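Peptidase M14 domain-containing protein (Shewanella amazonensis, PDB 2QVP) is probably a zinc-dependent hydrolase of the peptidase M14 (metallocarboxypeptidase) family, whose physiological substrate remains to be defined. Local coordinates at residues Ala32-Arg37 against Gly84-Leu89; Val100-Leu105 against Thr265-Leu270; Gly129-Asn134 against Ala141-Glu146. All coordinates share one frame; numbering follows the deposited sequence. Where two conformers were deposited one is given.

Contact 1 (Ala32-Arg37 against Gly84-Leu89); sequences AIETER and GLLHFL
Glu34 meets Leu89 with the root of its side chain and Arg37 with its tip. Its CB lies 4.1 Å from Leu89 CB, and the two side chains then slide past one another in opposite directions. CG still rests against the leucine, and from here it also reaches Leu86, whose CD2 is 4.3 Å from Glu34 CG. At chi2 (-50°) the glutamate chain bends away from a straight run and carries the carboxylate toward the last turn of helix 80-91, leaving Glu34 OE1 3.7 Å from Leu89 O.

The two helices, 24-38 and 80-91, run roughly the same way; the axes of segments 32-37 and 84-89 approach to 10.2 Å at a crossing angle of 30°. Helix 80-91 packs on the mixed eight-stranded sheet, strand order 1-2-4-3-5-8-6-7, the arrangement of zinc exopeptidases of the M14 type, and helix 24-38 lies against that helix. Leu31 and Leu38 also touch Leu89, so the glutamate's aliphatic part belongs to an apolar seam.

OE1 of the buried Glu34 is gripped side-on by Arg37 through two nitrogens. Arg37 NE donates at 3.0 Å to Glu34 OE1, fairly straight (156° at the hydrogen), and Arg37 NH2 reaches Glu34 OE1 at 3.2 Å, nearly along the C-O axis. Both bonds lie close to the guanidinium plane. The arginine gets there because its chain runs extended from the backbone and turns only at chi3. Arg37 NH2 also comes within 2.9 Å of Leu89 O and is hydrogen-bonded to Leu92 O, placing the cation against carbonyls at the C-terminal end of helix 80-91, where the helix dipole would probably attract it.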
loop_
_atom_site.group_PDB
_atom_site.type_symbol
_atom_site.label_atom_id
_atom_site.label_comp_id
_atom_site.label_asym_id
_atom_site.label_seq_id
_atom_site.Cartn_x
_atom_site.Cartn_y
_atom_site.Cartn_z
ATOM N N ALA A 32 -7.903 -14.352 5.417
ATOM C CA ALA A 32 -7.913 -15.132 6.655
ATOM C C ALA A 32 -7.076 -16.411 6.519
ATOM O O ALA A 32 -6.381 -16.791 7.465
ATOM C CB ALA A 32 -9.356 -15.488 7.093
ATOM N N ILE A 33 -7.183 -17.078 5.368
ATOM C CA ILE A 33 -6.406 -18.271 5.057
ATOM C C ILE A 33 -4.927 -17.965 5.152
ATOM O O ILE A 33 -4.180 -18.723 5.753
ATOM C CB ILE A 33 -6.713 -18.835 3.628
ATOM C CG1 ILE A 33 -8.127 -19.457 3.571
ATOM C CG2 ILE A 33 -5.636 -19.874 3.207
ATOM C CD1 ILE A 33 -8.695 -19.698 2.157
ATOM N N GLU A 34 -4.508 -16.845 4.566
ATOM C CA GLU A 34 -3.090 -16.461 4.623
ATOM C C GLU A 34 -2.635 -16.049 6.017
ATOM O O GLU A 34 -1.512 -16.380 6.389
ATOM C CB GLU A 34 -2.742 -15.348 3.599
ATOM C CG GLU A 34 -2.899 -15.773 2.164
ATOM C CD GLU A 34 -2.193 -17.082 1.874
ATOM O OE1 GLU A 34 -1.111 -17.322 2.456
ATOM O OE2 GLU A 34 -2.732 -17.874 1.080
ATOM N N THR A 35 -3.494 -15.349 6.766
ATOM C CA THR A 35 -3.183 -14.950 8.146
ATOM C C THR A 35 -2.874 -16.196 8.997
ATOM O O THR A 35 -1.915 -16.265 9.757
ATOM C CB THR A 35 -4.363 -14.142 8.756
ATOM O OG1 THR A 35 -4.569 -12.953 7.986
ATOM C CG2 THR A 35 -4.111 -13.773 10.211
ATOM N N GLU A 36 -3.730 -17.179 8.820
ATOM C CA GLU A 36 -3.672 -18.444 9.490
ATOM C C GLU A 36 -2.447 -19.280 9.044
ATOM O O GLU A 36 -1.738 -19.866 9.883
ATOM C CB GLU A 36 -5.030 -19.128 9.223
ATOM C CG GLU A 36 -5.253 -20.342 9.959
ATOM C CD GLU A 36 -6.631 -20.956 9.731
ATOM O OE1 GLU A 36 -7.678 -20.263 9.674
ATOM O OE2 GLU A 36 -6.631 -22.182 9.620
ATOM N N ARG A 37 -2.171 -19.300 7.744
ATOM C CA ARG A 37 -1.046 -20.081 7.232
ATOM C C ARG A 37 0.314 -19.600 7.792
ATOM O O ARG A 37 1.114 -20.398 8.270
ATOM C CB ARG A 37 -0.983 -20.032 5.717
ATOM C CG ARG A 37 -0.025 -21.086 5.150
ATOM C CD ARG A 37 -0.070 -21.118 3.647
ATOM N NE ARG A 37 0.373 -19.827 3.110
ATOM C CZ ARG A 37 1.642 -19.457 2.947
ATOM N NH1 ARG A 37 2.645 -20.277 3.231
ATOM N NH2 ARG A 37 1.899 -18.251 2.460
ATOM N N GLY A 84 -3.178 -7.867 -5.000
ATOM C CA GLY A 84 -1.753 -8.079 -5.138
ATOM C C GLY A 84 -1.127 -8.451 -3.811
ATOM O O GLY A 84 -0.234 -9.321 -3.754
ATOM N N LEU A 85 -1.566 -7.795 -2.733
ATOM C CA LEU A 85 -1.043 -8.114 -1.409
ATOM C C LEU A 85 -1.408 -9.523 -1.026
ATOM O O LEU A 85 -0.595 -10.250 -0.455
ATOM C CB LEU A 85 -1.581 -7.174 -0.375
ATOM C CG LEU A 85 -0.842 -7.360 0.962
ATOM C CD1 LEU A 85 -0.094 -6.082 1.301
ATOM C CD2 LEU A 85 -1.871 -7.692 1.991
ATOM N N LEU A 86 -2.637 -9.909 -1.348
ATOM C CA LEU A 86 -3.100 -11.258 -1.107
ATOM C C LEU A 86 -2.201 -12.224 -1.885
ATOM O O LEU A 86 -1.765 -13.242 -1.337
ATOM C CB LEU A 86 -4.578 -11.377 -1.507
ATOM C CG LEU A 86 -5.488 -12.405 -0.895
ATOM C CD1 LEU A 86 -6.868 -12.272 -1.577
ATOM C CD2 LEU A 86 -4.952 -13.792 -1.030
ATOM N N HIS A 87 -1.897 -11.893 -3.146
ATOM C CA HIS A 87 -1.018 -12.735 -3.973
ATOM C C HIS A 87 0.424 -12.819 -3.400
ATOM O O HIS A 87 1.044 -13.906 -3.374
ATOM C CB HIS A 87 -1.047 -12.285 -5.450
ATOM C CG HIS A 87 -0.199 -13.128 -6.344
ATOM N ND1 HIS A 87 -0.560 -14.401 -6.726
ATOM C CD2 HIS A 87 1.016 -12.897 -6.903
ATOM C CE1 HIS A 87 0.397 -14.920 -7.479
ATOM N NE2 HIS A 87 1.363 -14.031 -7.596
ATOM N N PHE A 88 0.939 -11.680 -2.946
ATOM C CA PHE A 88 2.261 -11.573 -2.292
ATOM C C PHE A 88 2.339 -12.530 -1.101
ATOM O O PHE A 88 3.264 -13.341 -1.012
ATOM C CB PHE A 88 2.536 -10.090 -1.890
ATOM C CG PHE A 88 3.667 -9.883 -0.876
ATOM C CD1 PHE A 88 4.994 -9.975 -1.254
ATOM C CD2 PHE A 88 3.371 -9.517 0.449
ATOM C CE1 PHE A 88 6.012 -9.774 -0.325
ATOM C CE2 PHE A 88 4.384 -9.318 1.382
ATOM C CZ PHE A 88 5.700 -9.443 0.990
ATOM N N LEU A 89 1.350 -12.458 -0.212
ATOM C CA LEU A 89 1.320 -13.306 1.001
ATOM C C LEU A 89 1.273 -14.786 0.710
ATOM O O LEU A 89 1.936 -15.584 1.395
ATOM C CB LEU A 89 0.114 -12.959 1.895
ATOM C CG LEU A 89 0.064 -11.602 2.596
ATOM C CD1 LEU A 89 -1.231 -11.478 3.374
ATOM C CD2 LEU A 89 1.283 -11.431 3.503
#

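Contact 2 (Val100-Leu105 against Thr265-Leu270); sequences VNLSVL and TFVNML
Val267 presents both methyl branches to the strand, one to each of two partners. Its CG2 approaches Leu102 CD1 to 4.1 Å, the shorter of the two contacts, and its CG1 stands 4.4 Å from Val100 CG1. The leucine and valine side chains cross at about a right angle, so they meet branch against branch rather than lying alongside. The valine torsion explains the division of labour: with chi1 at 170°, CG1 is anti to the backbone N and CG2 sits beside it, and the two methyls diverge toward successive inward-facing residues of 100-105. Val267 was modelled in two conformers, and the second makes the exact distances less certain.

Outside this first shell, Phe88 of helix 80-91 touches both Leu102 and Val267. Leu96 packs on Val267, while Leu68 of the neighbouring strand and Ala271 flank Val100. Further out, the strand is fixed by its place in the central sheet of the M14-type α/β fold, between the antiparallel strand 51-57 and the parallel strand 67-72. Backbone bonds run from Asn101 and Ser103 to Leu68 and from Leu102 to Ser58. Asn101 points to the other face of the sheet, where its ND2 bonds to Asn67 OD1 and Lys62 O. The C-terminal helix 252-270 is backed by helix 190-200, on which Thr265 rests.

No hydrogen bond spans the two segments, and the interface is small, 115 Å² summed over both sides. All three touching residues are buried and aliphatic. Attachment of the last helix to this strand therefore rests on dispersion and exclusion of water, forces with little directional demand.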
loop_
_atom_site.group_PDB
_atom_site.type_symbol
_atom_site.label_atom_id
_atom_site.label_comp_id
_atom_site.label_asym_id
_atom_site.label_seq_id
_atom_site.Cartn_x
_atom_site.Cartn_y
_atom_site.Cartn_z
ATOM N N VAL A 100 12.706 -9.795 8.870
ATOM C CA VAL A 100 11.911 -8.563 8.813
ATOM C C VAL A 100 10.687 -8.667 9.735
ATOM O O VAL A 100 10.142 -9.747 9.905
ATOM C CB VAL A 100 11.421 -8.250 7.371
ATOM C CG1 VAL A 100 10.353 -9.275 6.900
ATOM C CG2 VAL A 100 10.905 -6.793 7.260
ATOM N N ASN A 101 10.335 -7.546 10.378
ATOM C CA ASN A 101 9.122 -7.409 11.170
ATOM C C ASN A 101 8.165 -6.826 10.176
ATOM O O ASN A 101 8.156 -5.621 9.971
ATOM C CB ASN A 101 9.334 -6.474 12.342
ATOM C CG ASN A 101 10.359 -6.990 13.331
ATOM O OD1 ASN A 101 10.460 -8.187 13.568
ATOM N ND2 ASN A 101 11.127 -6.073 13.917
ATOM N N LEU A 102 7.428 -7.686 9.476
ATOM C CA LEU A 102 6.538 -7.202 8.415
ATOM C C LEU A 102 5.136 -6.938 8.945
ATOM O O LEU A 102 4.580 -7.781 9.614
ATOM C CB LEU A 102 6.491 -8.185 7.250
ATOM C CG LEU A 102 5.709 -7.734 6.013
ATOM C CD1 LEU A 102 6.297 -6.507 5.342
ATOM C CD2 LEU A 102 5.612 -8.889 5.039
ATOM N N SER A 103 4.611 -5.737 8.671
ATOM C CA SER A 103 3.238 -5.359 8.969
ATOM C C SER A 103 2.505 -5.010 7.680
ATOM O O SER A 103 3.122 -4.548 6.695
ATOM C CB SER A 103 3.235 -4.197 9.942
ATOM O OG SER A 103 3.905 -4.635 11.098
ATOM N N VAL A 104 1.192 -5.253 7.652
ATOM C CA VAL A 104 0.428 -5.000 6.462
ATOM C C VAL A 104 -0.931 -4.414 6.800
ATOM O O VAL A 104 -1.537 -4.865 7.722
ATOM C CB VAL A 104 0.229 -6.309 5.628
ATOM C CG1 VAL A 104 -0.756 -6.067 4.542
ATOM C CG2 VAL A 104 1.558 -6.803 5.016
ATOM N N LEU A 105 -1.341 -3.371 6.075
ATOM C CA LEU A 105 -2.673 -2.789 6.126
ATOM C C LEU A 105 -3.262 -3.274 4.785
ATOM O O LEU A 105 -3.131 -2.591 3.776
ATOM C CB LEU A 105 -2.636 -1.251 6.234
ATOM C CG LEU A 105 -2.264 -0.674 7.605
ATOM C CD1 LEU A 105 -1.928 0.795 7.565
ATOM C CD2 LEU A 105 -3.424 -0.936 8.632
ATOM N N THR A 265 10.212 -6.858 -4.053
ATOM C CA THR A 265 11.405 -6.017 -4.235
ATOM C C THR A 265 11.619 -5.100 -3.047
ATOM O O THR A 265 12.747 -4.944 -2.601
ATOM C CB THR A 265 11.301 -5.168 -5.513
ATOM O OG1 THR A 265 11.022 -6.028 -6.621
ATOM C CG2 THR A 265 12.586 -4.417 -5.788
ATOM N N PHE A 266 10.526 -4.514 -2.553
ATOM C CA PHE A 266 10.542 -3.639 -1.388
ATOM C C PHE A 266 11.125 -4.365 -0.164
ATOM O O PHE A 266 12.069 -3.851 0.458
ATOM C CB PHE A 266 9.117 -3.101 -1.147
ATOM C CG PHE A 266 8.950 -2.325 0.121
ATOM C CD1 PHE A 266 9.389 -1.009 0.219
ATOM C CD2 PHE A 266 8.301 -2.901 1.207
ATOM C CE1 PHE A 266 9.183 -0.295 1.411
ATOM C CE2 PHE A 266 8.091 -2.214 2.383
ATOM C CZ PHE A 266 8.529 -0.920 2.496
ATOM N N VAL A 267 10.604 -5.558 0.131
ATOM C CA VAL A 267 11.077 -6.385 1.255
ATOM C C VAL A 267 12.490 -6.914 1.000
ATOM O O VAL A 267 13.307 -6.961 1.928
ATOM C CB VAL A 267 10.076 -7.558 1.566
ATOM C CG1 VAL A 267 10.653 -8.563 2.563
ATOM C CG2 VAL A 267 8.770 -7.008 2.092
ATOM N N ASN A 268 12.765 -7.316 -0.253
ATOM C CA ASN A 268 14.100 -7.810 -0.684
ATOM C C ASN A 268 15.224 -6.812 -0.434
ATOM O O ASN A 268 16.283 -7.178 0.067
ATOM C CB ASN A 268 14.183 -8.135 -2.196
ATOM C CG ASN A 268 13.682 -9.517 -2.568
ATOM O OD1 ASN A 268 13.157 -10.295 -1.748
ATOM N ND2 ASN A 268 13.840 -9.826 -3.866
HETATM N N MSE A 269 15.011 -5.569 -0.848
HETATM C CA MSE A 269 15.990 -4.497 -0.660
HETATM C C MSE A 269 16.199 -4.134 0.819
HETATM O O MSE A 269 17.336 -4.085 1.315
HETATM C CB MSE A 269 15.544 -3.233 -1.415
HETATM C CG MSE A 269 15.540 -3.313 -2.939
HETATM SE SE MSE A 269 17.310 -3.195 -3.772
HETATM C CE MSE A 269 18.015 -5.009 -3.528
ATOM N N LEU A 270 15.093 -3.856 1.496
ATOM C CA LEU A 270 15.123 -3.421 2.881
ATOM C C LEU A 270 15.348 -4.515 3.929
ATOM O O LEU A 270 15.749 -4.192 5.061
ATOM C CB LEU A 270 13.850 -2.614 3.185
ATOM C CG LEU A 270 13.590 -1.419 2.256
ATOM C CD1 LEU A 270 12.413 -0.634 2.777
ATOM C CD2 LEU A 270 14.835 -0.518 2.101
#

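Contact 3 (Gly129-Asn134 against Ala141-Glu146); sequences GFFIEN and ADTSAE
Gly129 and Thr143 join the two ends of a β-hairpin excursion by a side-chain-to-backbone hydrogen bond, at a place where the chain leaves the hairpin 131-133/136-138 and prepares to enter helix 145-152. Thr143 OG1 donates to Gly129 O at 2.5 Å, a very short separation whose exact value deserves caution. The backbone evidence agrees: the CA atoms of Gly129 and Thr143 are only 4.3 Å apart, the closest pair across the segments. OG1 also bonds to Gly140 N, so one hydroxyl ties the approach to the hairpin to the residues that follow it.

Gly129 has a positive phi (88°), and with no side chain it lets Asp142 of the other segment come in close: Asp142 OD1 lies 3.4 Å from Gly129 CA. Asp142 OD1 also meets the ring edge of Phe131, 3.5 Å from Phe131 CZ. Because OD1 lies in the ring plane it faces the hydrogen-bearing rim, which would be mildly favourable; the carboxylate plane itself is turned 40° from the ring. Asp142 reaches there because chi1 of 66° sets its CG between the backbone N and the carbonyl carbon. The Thr143 hydroxyl oxygen, OG1, lies further along the same edge, 4.0 Å from Phe131 CE2.

Thr227 holds 129-134 from outside, bonding to the backbone of Gly129 and Phe130, and a bound glycerol, probably from crystallisation, bonds to Phe130 O and Ile132 N. At the other end, Ser144 is the N-cap of the helix: Ser144 OG caps Gly147 N and donates to Glu146 OE1 at 3.1 Å, using that oxygen's anti lone pair.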
loop_
_atom_site.group_PDB
_atom_site.type_symbol
_atom_site.label_atom_id
_atom_site.label_comp_id
_atom_site.label_asym_id
_atom_site.label_seq_id
_atom_site.Cartn_x
_atom_site.Cartn_y
_atom_site.Cartn_z
ATOM N N GLY A 129 -5.396 13.831 4.573
ATOM C CA GLY A 129 -5.657 14.357 5.905
ATOM C C GLY A 129 -4.904 13.701 7.034
ATOM O O GLY A 129 -5.455 13.524 8.113
ATOM N N PHE A 130 -3.645 13.364 6.808
ATOM C CA PHE A 130 -2.780 12.788 7.851
ATOM C C PHE A 130 -1.767 13.857 8.205
ATOM O O PHE A 130 -0.939 14.213 7.372
ATOM C CB PHE A 130 -2.069 11.543 7.338
ATOM C CG PHE A 130 -2.991 10.400 7.050
ATOM C CD1 PHE A 130 -3.359 9.530 8.074
ATOM C CD2 PHE A 130 -3.501 10.188 5.764
ATOM C CE1 PHE A 130 -4.212 8.464 7.826
ATOM C CE2 PHE A 130 -4.364 9.144 5.512
ATOM C CZ PHE A 130 -4.717 8.265 6.552
ATOM N N PHE A 131 -1.816 14.347 9.441
ATOM C CA PHE A 131 -0.981 15.455 9.853
ATOM C C PHE A 131 -0.110 15.080 11.027
ATOM O O PHE A 131 -0.408 14.147 11.778
ATOM C CB PHE A 131 -1.829 16.679 10.240
ATOM C CG PHE A 131 -2.782 17.075 9.204
ATOM C CD1 PHE A 131 -2.391 17.954 8.183
ATOM C CD2 PHE A 131 -4.068 16.535 9.194
ATOM C CE1 PHE A 131 -3.279 18.285 7.179
ATOM C CE2 PHE A 131 -4.969 16.890 8.211
ATOM C CZ PHE A 131 -4.571 17.755 7.188
ATOM N N ILE A 132 1.008 15.787 11.119
ATOM C CA ILE A 132 1.922 15.658 12.212
ATOM C C ILE A 132 2.239 17.129 12.519
ATOM O O ILE A 132 2.692 17.873 11.630
ATOM C CB ILE A 132 3.128 14.636 11.896
ATOM C CG1 ILE A 132 3.930 14.342 13.163
ATOM C CG2 ILE A 132 4.075 15.122 10.816
ATOM C CD1 ILE A 132 4.665 13.040 13.085
ATOM N N GLU A 133 1.908 17.554 13.742
ATOM C CA GLU A 133 2.078 18.938 14.217
ATOM C C GLU A 133 2.942 18.936 15.465
ATOM O O GLU A 133 2.524 18.405 16.507
ATOM C CB GLU A 133 0.727 19.583 14.542
ATOM C CG GLU A 133 -0.247 19.639 13.394
ATOM C CD GLU A 133 0.306 20.384 12.195
ATOM O OE1 GLU A 133 1.002 21.378 12.413
ATOM O OE2 GLU A 133 0.040 19.966 11.046
ATOM N N ASN A 134 4.138 19.514 15.345
ATOM C CA ASN A 134 5.132 19.577 16.425
ATOM C C ASN A 134 5.341 18.208 17.094
ATOM O O ASN A 134 5.273 18.084 18.310
ATOM C CB ASN A 134 4.726 20.643 17.413
ATOM C CG ASN A 134 4.526 21.997 16.737
ATOM O OD1 ASN A 134 5.415 22.488 16.051
ATOM N ND2 ASN A 134 3.362 22.594 16.931
ATOM N N ALA A 141 -9.553 18.663 9.256
ATOM C CA ALA A 141 -10.867 18.900 8.633
ATOM C C ALA A 141 -11.205 17.934 7.512
ATOM O O ALA A 141 -12.338 17.534 7.381
ATOM C CB ALA A 141 -10.962 20.351 8.147
ATOM N N ASP A 142 -10.210 17.520 6.742
ATOM C CA ASP A 142 -10.440 16.596 5.613
ATOM C C ASP A 142 -10.097 15.113 5.879
ATOM O O ASP A 142 -10.035 14.343 4.924
ATOM C CB ASP A 142 -9.688 17.103 4.371
ATOM C CG ASP A 142 -8.164 17.078 4.525
ATOM O OD1 ASP A 142 -7.620 17.107 5.665
ATOM O OD2 ASP A 142 -7.514 17.068 3.469
ATOM N N THR A 143 -9.879 14.695 7.128
ATOM C CA THR A 143 -9.529 13.288 7.381
ATOM C C THR A 143 -10.804 12.457 7.286
ATOM O O THR A 143 -11.852 12.865 7.758
ATOM C CB THR A 143 -8.799 13.100 8.740
ATOM O OG1 THR A 143 -7.740 14.054 8.827
ATOM C CG2 THR A 143 -8.214 11.723 8.895
ATOM N N SER A 144 -10.727 11.321 6.602
ATOM C CA SER A 144 -11.852 10.407 6.482
ATOM C C SER A 144 -11.947 9.594 7.763
ATOM O O SER A 144 -10.985 9.566 8.560
ATOM C CB SER A 144 -11.596 9.438 5.356
ATOM O OG SER A 144 -10.624 8.501 5.794
ATOM N N ALA A 145 -13.093 8.928 7.955
ATOM C CA ALA A 145 -13.307 8.012 9.102
ATOM C C ALA A 145 -12.181 6.973 9.261
ATOM O O ALA A 145 -11.740 6.691 10.372
ATOM C CB ALA A 145 -14.656 7.295 8.973
ATOM N N GLU A 146 -11.715 6.429 8.145
ATOM C CA GLU A 146 -10.638 5.436 8.131
ATOM C C GLU A 146 -9.313 6.076 8.544
ATOM O O GLU A 146 -8.517 5.499 9.303
ATOM C CB GLU A 146 -10.477 4.789 6.748
ATOM C CG GLU A 146 -11.725 4.033 6.212
ATOM C CD GLU A 146 -12.780 4.900 5.558
ATOM O OE1 GLU A 146 -12.496 6.113 5.287
ATOM O OE2 GLU A 146 -13.888 4.349 5.315
#

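How the contacts relate
From the N terminus, contact 1 opens on helix 24-38 and closes on helix 80-91, enclosing strands 41-48, 51-57 and 67-72. The chain then enters strand 101-105, where contact 2 opens, to be closed only by the C-terminal helix 252-270. Contact 3 falls wholly within that long span, closing the excursion of the hairpin 131-133/136-138 just before helix 145-152. Contacts 1 and 2 are in series yet meet in space: Leu85 packs on Val104, and Phe88 CZ lies 4.1 Å from Val267 CG2, so helix 80-91 of contact 1 packs against both elements of contact 2. Contact 3 touches neither; its centre is about 29 Å from that of contact 1, on the opposite side of the chain's centre.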